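Local coordinates for Ras-related protein Rab-21 (Homo sapiens, PDB 1Z08) that belongs to the Rab branch of the Ras family and holds phosphoaminophosphonic acid-guanylate ester and a magnesium ion in a P-loop domain, at residues C27-N32 with K151-I156; Y146-S149 with G155-E158. The protein carries 1 engineered substitution. All coordinates share one frame; numbering follows the deposited sequence.

Contact 1: C27-N32 with K151-I156. With GNP (phosphoaminophosphonic acid-guanylate ester), chain F.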
loop_
_atom_site.group_PDB
_atom_site.type_symbol
_atom_site.label_atom_id
_atom_site.label_comp_id
_atom_site.label_asym_id
_atom_site.label_seq_id
_atom_site.Cartn_x
_atom_site.Cartn_y
_atom_site.Cartn_z
ATOM N N CYS A 27 -6.283 -9.937 5.144
ATOM C CA CYS A 27 -6.543 -10.343 6.528
ATOM C C CYS A 27 -7.682 -11.351 6.692
ATOM O O CYS A 27 -7.616 -12.221 7.565
ATOM C CB CYS A 27 -6.814 -9.118 7.405
ATOM S SG CYS A 27 -5.397 -8.031 7.639
ATOM N N GLU A 28 -8.722 -11.230 5.868
ATOM C CA GLU A 28 -9.923 -12.060 6.017
ATOM C C GLU A 28 -10.292 -12.855 4.764
ATOM O O GLU A 28 -11.259 -13.625 4.775
ATOM C CB GLU A 28 -11.118 -11.201 6.454
ATOM C CG GLU A 28 -10.948 -10.481 7.794
ATOM C CD GLU A 28 -10.859 -11.422 8.990
ATOM O OE1 GLU A 28 -11.415 -12.541 8.933
ATOM O OE2 GLU A 28 -10.237 -11.029 9.999
ATOM N N ASN A 29 -9.520 -12.671 3.692
ATOM C CA ASN A 29 -9.811 -13.264 2.380
ATOM C C ASN A 29 -11.256 -13.018 1.917
ATOM O O ASN A 29 -11.955 -13.933 1.476
ATOM C CB ASN A 29 -9.443 -14.757 2.348
ATOM C CG ASN A 29 -9.492 -15.344 0.947
ATOM O OD1 ASN A 29 -9.175 -14.671 -0.038
ATOM N ND2 ASN A 29 -9.894 -16.608 0.850
ATOM N N LYS A 30 -11.694 -11.767 2.042
ATOM C CA LYS A 30 -13.019 -11.360 1.586
ATOM C C LYS A 30 -12.893 -10.122 0.700
ATOM O O LYS A 30 -11.908 -9.384 0.797
ATOM C CB LYS A 30 -13.954 -11.091 2.773
ATOM C CG LYS A 30 -14.235 -12.309 3.661
ATOM C CD LYS A 30 -15.325 -12.002 4.685
ATOM C CE LYS A 30 -15.707 -13.233 5.503
ATOM N NZ LYS A 30 -14.741 -13.502 6.605
ATOM N N PHE A 31 -13.880 -9.917 -0.170
ATOM C CA PHE A 31 -13.930 -8.745 -1.052
ATOM C C PHE A 31 -15.369 -8.304 -1.285
ATOM O O PHE A 31 -16.274 -9.137 -1.395
ATOM C CB PHE A 31 -13.233 -9.024 -2.397
ATOM C CG PHE A 31 -13.322 -7.879 -3.384
ATOM C CD1 PHE A 31 -12.413 -6.823 -3.336
ATOM C CD2 PHE A 31 -14.319 -7.858 -4.361
ATOM C CE1 PHE A 31 -12.497 -5.762 -4.245
ATOM C CE2 PHE A 31 -14.414 -6.799 -5.273
ATOM C CZ PHE A 31 -13.500 -5.749 -5.215
ATOM N N ASN A 32 -15.553 -6.989 -1.370
ATOM C CA ASN A 32 -16.847 -6.369 -1.641
ATOM C C ASN A 32 -16.760 -5.418 -2.825
ATOM O O ASN A 32 -15.846 -4.591 -2.892
ATOM C CB ASN A 32 -17.320 -5.586 -0.415
ATOM C CG ASN A 32 -17.501 -6.467 0.799
ATOM O OD1 ASN A 32 -18.175 -7.498 0.737
ATOM N ND2 ASN A 32 -16.897 -6.067 1.915
ATOM N N LYS A 151 -9.737 -7.672 -5.871
ATOM C CA LYS A 151 -10.886 -8.439 -6.363
ATOM C C LYS A 151 -10.520 -9.880 -6.744
ATOM O O LYS A 151 -11.258 -10.813 -6.417
ATOM C CB LYS A 151 -11.558 -7.716 -7.541
ATOM C CG LYS A 151 -12.816 -8.409 -8.071
ATOM C CD LYS A 151 -13.686 -7.470 -8.891
ATOM C CE LYS A 151 -14.998 -8.144 -9.256
ATOM N NZ LYS A 151 -16.057 -7.157 -9.613
ATOM N N GLN A 152 -9.382 -10.052 -7.419
ATOM C CA GLN A 152 -8.931 -11.382 -7.855
ATOM C C GLN A 152 -7.867 -12.001 -6.941
ATOM O O GLN A 152 -7.374 -13.103 -7.211
ATOM C CB GLN A 152 -8.419 -11.327 -9.299
ATOM C CG GLN A 152 -9.479 -10.940 -10.319
ATOM C CD GLN A 152 -8.973 -10.987 -11.752
ATOM O OE1 GLN A 152 -7.799 -10.730 -12.022
ATOM N NE2 GLN A 152 -9.867 -11.301 -12.682
ATOM N N ASN A 153 -7.539 -11.303 -5.852
ATOM C CA ASN A 153 -6.462 -11.699 -4.937
ATOM C C ASN A 153 -5.140 -11.969 -5.670
ATOM O O ASN A 153 -4.583 -13.069 -5.600
ATOM C CB ASN A 153 -6.876 -12.902 -4.067
ATOM C CG ASN A 153 -5.933 -13.133 -2.895
ATOM O OD1 ASN A 153 -5.143 -12.261 -2.529
ATOM N ND2 ASN A 153 -6.014 -14.316 -2.299
ATOM N N LYS A 154 -4.654 -10.956 -6.381
ATOM C CA LYS A 154 -3.394 -11.052 -7.112
ATOM C C LYS A 154 -2.383 -10.046 -6.581
ATOM O O LYS A 154 -2.701 -8.865 -6.424
ATOM C CB LYS A 154 -3.619 -10.817 -8.608
ATOM C CG LYS A 154 -4.394 -11.926 -9.307
ATOM C CD LYS A 154 -4.690 -11.555 -10.745
ATOM C CE LYS A 154 -5.251 -12.739 -11.513
ATOM N NZ LYS A 154 -5.630 -12.328 -12.896
ATOM N N GLY A 155 -1.173 -10.524 -6.296
ATOM C CA GLY A 155 -0.059 -9.657 -5.891
ATOM C C GLY A 155 -0.049 -9.152 -4.454
ATOM O O GLY A 155 0.899 -8.481 -4.043
ATOM N N ILE A 156 -1.087 -9.474 -3.683
ATOM C CA ILE A 156 -1.217 -8.952 -2.312
ATOM C C ILE A 156 -0.298 -9.667 -1.320
ATOM O O ILE A 156 0.364 -9.025 -0.501
ATOM C CB ILE A 156 -2.687 -8.961 -1.827
ATOM C CG1 ILE A 156 -3.537 -8.073 -2.739
ATOM C CG2 ILE A 156 -2.783 -8.476 -0.381
ATOM C CD1 ILE A 156 -5.025 -8.217 -2.540
HETATM P PG GNP F . -12.013 4.944 1.216
HETATM O O1G GNP F . -13.119 5.931 0.924
HETATM O O2G GNP F . -12.287 4.009 2.365
HETATM O O3G GNP F . -10.791 5.807 1.364
HETATM N N3B GNP F . -11.797 4.021 -0.083
HETATM P PB GNP F . -10.866 2.729 -0.239
HETATM O O1B GNP F . -9.547 3.092 -0.799
HETATM O O2B GNP F . -10.850 1.990 1.045
HETATM O O3A GNP F . -11.497 1.828 -1.314
HETATM P PA GNP F . -12.353 0.560 -1.138
HETATM O O1A GNP F . -11.495 -0.571 -0.730
HETATM O O2A GNP F . -13.569 0.805 -0.323
HETATM O "O5'" GNP F . -12.832 0.222 -2.599
HETATM C "C5'" GNP F . -13.441 1.230 -3.405
HETATM C "C4'" GNP F . -14.082 0.596 -4.626
HETATM O "O4'" GNP F . -13.062 -0.012 -5.459
HETATM C "C3'" GNP F . -15.097 -0.502 -4.329
HETATM O "O3'" GNP F . -16.143 -0.401 -5.276
HETATM C "C2'" GNP F . -14.265 -1.774 -4.489
HETATM O "O2'" GNP F . -15.017 -2.933 -4.791
HETATM C "C1'" GNP F . -13.368 -1.380 -5.659
HETATM N N9 GNP F . -12.131 -2.152 -5.730
HETATM C C8 GNP F . -11.156 -2.270 -4.765
HETATM N N7 GNP F . -10.165 -3.041 -5.119
HETATM C C5 GNP F . -10.503 -3.461 -6.403
HETATM C C6 GNP F . -9.818 -4.315 -7.307
HETATM O O6 GNP F . -8.732 -4.888 -7.148
HETATM N N1 GNP F . -10.506 -4.478 -8.515
HETATM C C2 GNP F . -11.717 -3.892 -8.805
HETATM N N2 GNP F . -12.239 -4.158 -10.010
HETATM N N3 GNP F . -12.366 -3.091 -7.970
HETATM C C4 GNP F . -11.711 -2.922 -6.790
HETATM O O HOH W 1 -8.834 -15.499 -2.611
#

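Contact 2: Y146-S149 with G155-E158. With GNP (phosphoaminophosphonic acid-guanylate ester), chain F.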
loop_
_atom_site.group_PDB
_atom_site.type_symbol
_atom_site.label_atom_id
_atom_site.label_comp_id
_atom_site.label_asym_id
_atom_site.label_seq_id
_atom_site.Cartn_x
_atom_site.Cartn_y
_atom_site.Cartn_z
ATOM N N TYR A 146 4.419 -2.077 -7.270
ATOM C CA TYR A 146 3.721 -3.359 -7.198
ATOM C C TYR A 146 2.380 -3.273 -7.921
ATOM O O TYR A 146 1.712 -2.235 -7.881
ATOM C CB TYR A 146 3.451 -3.754 -5.743
ATOM C CG TYR A 146 4.668 -3.827 -4.843
ATOM C CD1 TYR A 146 5.162 -2.685 -4.217
ATOM C CD2 TYR A 146 5.307 -5.043 -4.601
ATOM C CE1 TYR A 146 6.271 -2.746 -3.379
ATOM C CE2 TYR A 146 6.423 -5.117 -3.754
ATOM C CZ TYR A 146 6.894 -3.959 -3.153
ATOM O OH TYR A 146 7.989 -4.000 -2.317
ATOM N N HIS A 147 1.993 -4.371 -8.565
ATOM C CA HIS A 147 0.672 -4.488 -9.192
ATOM C C HIS A 147 -0.214 -5.406 -8.353
ATOM O O HIS A 147 0.206 -6.501 -7.984
ATOM C CB HIS A 147 0.787 -5.066 -10.605
ATOM C CG HIS A 147 1.539 -4.199 -11.569
ATOM N ND1 HIS A 147 1.061 -2.985 -12.010
ATOM C CD2 HIS A 147 2.721 -4.389 -12.201
ATOM C CE1 HIS A 147 1.922 -2.456 -12.861
ATOM N NE2 HIS A 147 2.938 -3.288 -12.995
ATOM N N THR A 148 -1.436 -4.965 -8.059
ATOM C CA THR A 148 -2.376 -5.778 -7.280
ATOM C C THR A 148 -3.790 -5.790 -7.850
ATOM O O THR A 148 -4.183 -4.890 -8.590
ATOM C CB THR A 148 -2.498 -5.291 -5.814
ATOM O OG1 THR A 148 -2.968 -3.936 -5.798
ATOM C CG2 THR A 148 -1.168 -5.402 -5.067
ATOM N N SER A 149 -4.536 -6.833 -7.492
ATOM C CA SER A 149 -5.988 -6.861 -7.618
ATOM C C SER A 149 -6.561 -7.452 -6.336
ATOM O O SER A 149 -6.400 -8.645 -6.066
ATOM C CB SER A 149 -6.436 -7.699 -8.823
ATOM O OG SER A 149 -7.851 -7.846 -8.837
ATOM N N GLY A 155 -1.173 -10.524 -6.296
ATOM C CA GLY A 155 -0.059 -9.657 -5.891
ATOM C C GLY A 155 -0.049 -9.152 -4.454
ATOM O O GLY A 155 0.899 -8.481 -4.043
ATOM N N ILE A 156 -1.087 -9.474 -3.683
ATOM C CA ILE A 156 -1.217 -8.952 -2.312
ATOM C C ILE A 156 -0.298 -9.667 -1.320
ATOM O O ILE A 156 0.364 -9.025 -0.501
ATOM C CB ILE A 156 -2.687 -8.961 -1.827
ATOM C CG1 ILE A 156 -3.537 -8.073 -2.739
ATOM C CG2 ILE A 156 -2.783 -8.476 -0.381
ATOM C CD1 ILE A 156 -5.025 -8.217 -2.540
ATOM N N GLU A 157 -0.268 -10.995 -1.396
ATOM C CA GLU A 157 0.650 -11.795 -0.592
ATOM C C GLU A 157 2.083 -11.350 -0.850
ATOM O O GLU A 157 2.856 -11.144 0.084
ATOM C CB GLU A 157 0.497 -13.285 -0.919
ATOM C CG GLU A 157 -0.858 -13.882 -0.550
ATOM C CD GLU A 157 -1.131 -13.879 0.948
ATOM O OE1 GLU A 157 -0.190 -14.110 1.741
ATOM O OE2 GLU A 157 -2.296 -13.649 1.332
ATOM N N GLU A 158 2.404 -11.186 -2.132
ATOM C CA GLU A 158 3.721 -10.765 -2.597
ATOM C C GLU A 158 4.092 -9.361 -2.105
ATOM O O GLU A 158 5.232 -9.128 -1.696
ATOM C CB GLU A 158 3.775 -10.829 -4.129
ATOM C CG GLU A 158 3.619 -12.241 -4.726
ATOM C CD GLU A 158 2.170 -12.661 -5.008
ATOM O OE1 GLU A 158 1.237 -12.226 -4.298
ATOM O OE2 GLU A 158 1.970 -13.451 -5.957
HETATM P PG GNP F . -12.013 4.944 1.216
HETATM O O1G GNP F . -13.119 5.931 0.924
HETATM O O2G GNP F . -12.287 4.009 2.365
HETATM O O3G GNP F . -10.791 5.807 1.364
HETATM N N3B GNP F . -11.797 4.021 -0.083
HETATM P PB GNP F . -10.866 2.729 -0.239
HETATM O O1B GNP F . -9.547 3.092 -0.799
HETATM O O2B GNP F . -10.850 1.990 1.045
HETATM O O3A GNP F . -11.497 1.828 -1.314
HETATM P PA GNP F . -12.353 0.560 -1.138
HETATM O O1A GNP F . -11.495 -0.571 -0.730
HETATM O O2A GNP F . -13.569 0.805 -0.323
HETATM O "O5'" GNP F . -12.832 0.222 -2.599
HETATM C "C5'" GNP F . -13.441 1.230 -3.405
HETATM C "C4'" GNP F . -14.082 0.596 -4.626
HETATM O "O4'" GNP F . -13.062 -0.012 -5.459
HETATM C "C3'" GNP F . -15.097 -0.502 -4.329
HETATM O "O3'" GNP F . -16.143 -0.401 -5.276
HETATM C "C2'" GNP F . -14.265 -1.774 -4.489
HETATM O "O2'" GNP F . -15.017 -2.933 -4.791
HETATM C "C1'" GNP F . -13.368 -1.380 -5.659
HETATM N N9 GNP F . -12.131 -2.152 -5.730
HETATM C C8 GNP F . -11.156 -2.270 -4.765
HETATM N N7 GNP F . -10.165 -3.041 -5.119
HETATM C C5 GNP F . -10.503 -3.461 -6.403
HETATM C C6 GNP F . -9.818 -4.315 -7.307
HETATM O O6 GNP F . -8.732 -4.888 -7.148
HETATM N N1 GNP F . -10.506 -4.478 -8.515
HETATM C C2 GNP F . -11.717 -3.892 -8.805
HETATM N N2 GNP F . -12.239 -4.158 -10.010
HETATM N N3 GNP F . -12.366 -3.091 -7.970
HETATM C C4 GNP F . -11.711 -2.922 -6.790
HETATM O O HOH W 2 2.264 -7.049 -5.933
#

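Contact 1: C27-N32 with K151-I156
The base-binding end of the pocket of this Ras-family domain is walled by F31, from the loop that follows helix 19-28, and K151, the lysine of the S-A-K loop after strand 144-148. The phenyl ring lies flat on the lysine backbone: K151 CA sits 3.6 Å from the F31 ring centroid, only 7° off the ring normal. This CH-pi contact depends on F31 swinging its CG anti to the backbone N (chi1 177°). The aliphatic stem of K151 then runs outward past the far rim of the ring, with CG 3.6 Å from F31 CE2. Its CB also lies 3.5 Å from GNP N1, so one methylene group touches both the phenyl ring and the base. The chain continues extended, and NZ forms a salt bridge with D33. The ligand links the two segments, since K151 N donates to GNP O6 (3.2 Å, nearly straight at 167°) while GNP O2' donates to N32 O at 2.7 Å. Farther along the two segments, N29 and N153 meet through a water, which donates to N29 OD1, also a partner of R25, at 2.7 Å and accepts from N153 ND2 at 3.1 Å.

Contact 2: Y146-S149 with G155-E158
A chi1 of 60° turns T148 CG2 to the side of its own backbone N and lays the methyl against G155, 3.8 Å from G155 O. On the other side of the contact, I156 puts CG1 beside its backbone N (chi1 -61°) and extends from there (chi2 168°), which carries CD1 to 3.8 Å from S149 O. These two branches are the side-chain part of a buried join between the end of a strand and the start of a helix, a few residues apart in sequence. Their own meeting is looser, T148 CG2 lying 4.3 Å from I156 CG1.

G155 occupies the N-cap position. With no side chain to interpose, it brings its backbone close to the strand, its CA 3.8 Å from H147 O. No direct hydrogen bond spans the two segments. A single water takes that role, donating to H147 O at 3.0 Å and to G155 O at 2.7 Å, so two backbone carbonyls share one polar partner. The hydroxyls face other residues: T148 OG1 pairs with N119 OD1, while S149 OG is held by D122 OD1 and Q152 N. The grip on OG is consistent with S149 being held beside the base, its CA 3.4 Å from GNP O6.

Strand 144-148 is the outermost strand on its side of the sheet, with T148 packed on V117 of the adjacent strand 113-119 and H147 on I131 and E135 of helix 131-140. I156, leading helix 156-168, fits against L22 and Y26 of helix 19-28.

In the fold
Contacts 1 and 2 meet along one piece of chain: their segments overlap at G155 and I156, which make their contacts in contact 2, and their centres lie 9 Å apart. The loop that joins the two segments of contact 2 supplies most of segment 151-156 of contact 1. There N153 and K154 both face S149 in a geometry that fits a G1 beta bulge, with a probable hydrogen bond from K154 N to S149 O at 2.9 Å. Both contacts reach the base of the ligand, contact 2 through S149 and contact 1 through K151; contact 1 also meets the sugar O2' from the loop after helix 19-28. The magnesium ion is more distant, about 11 Å from the side chain of F31.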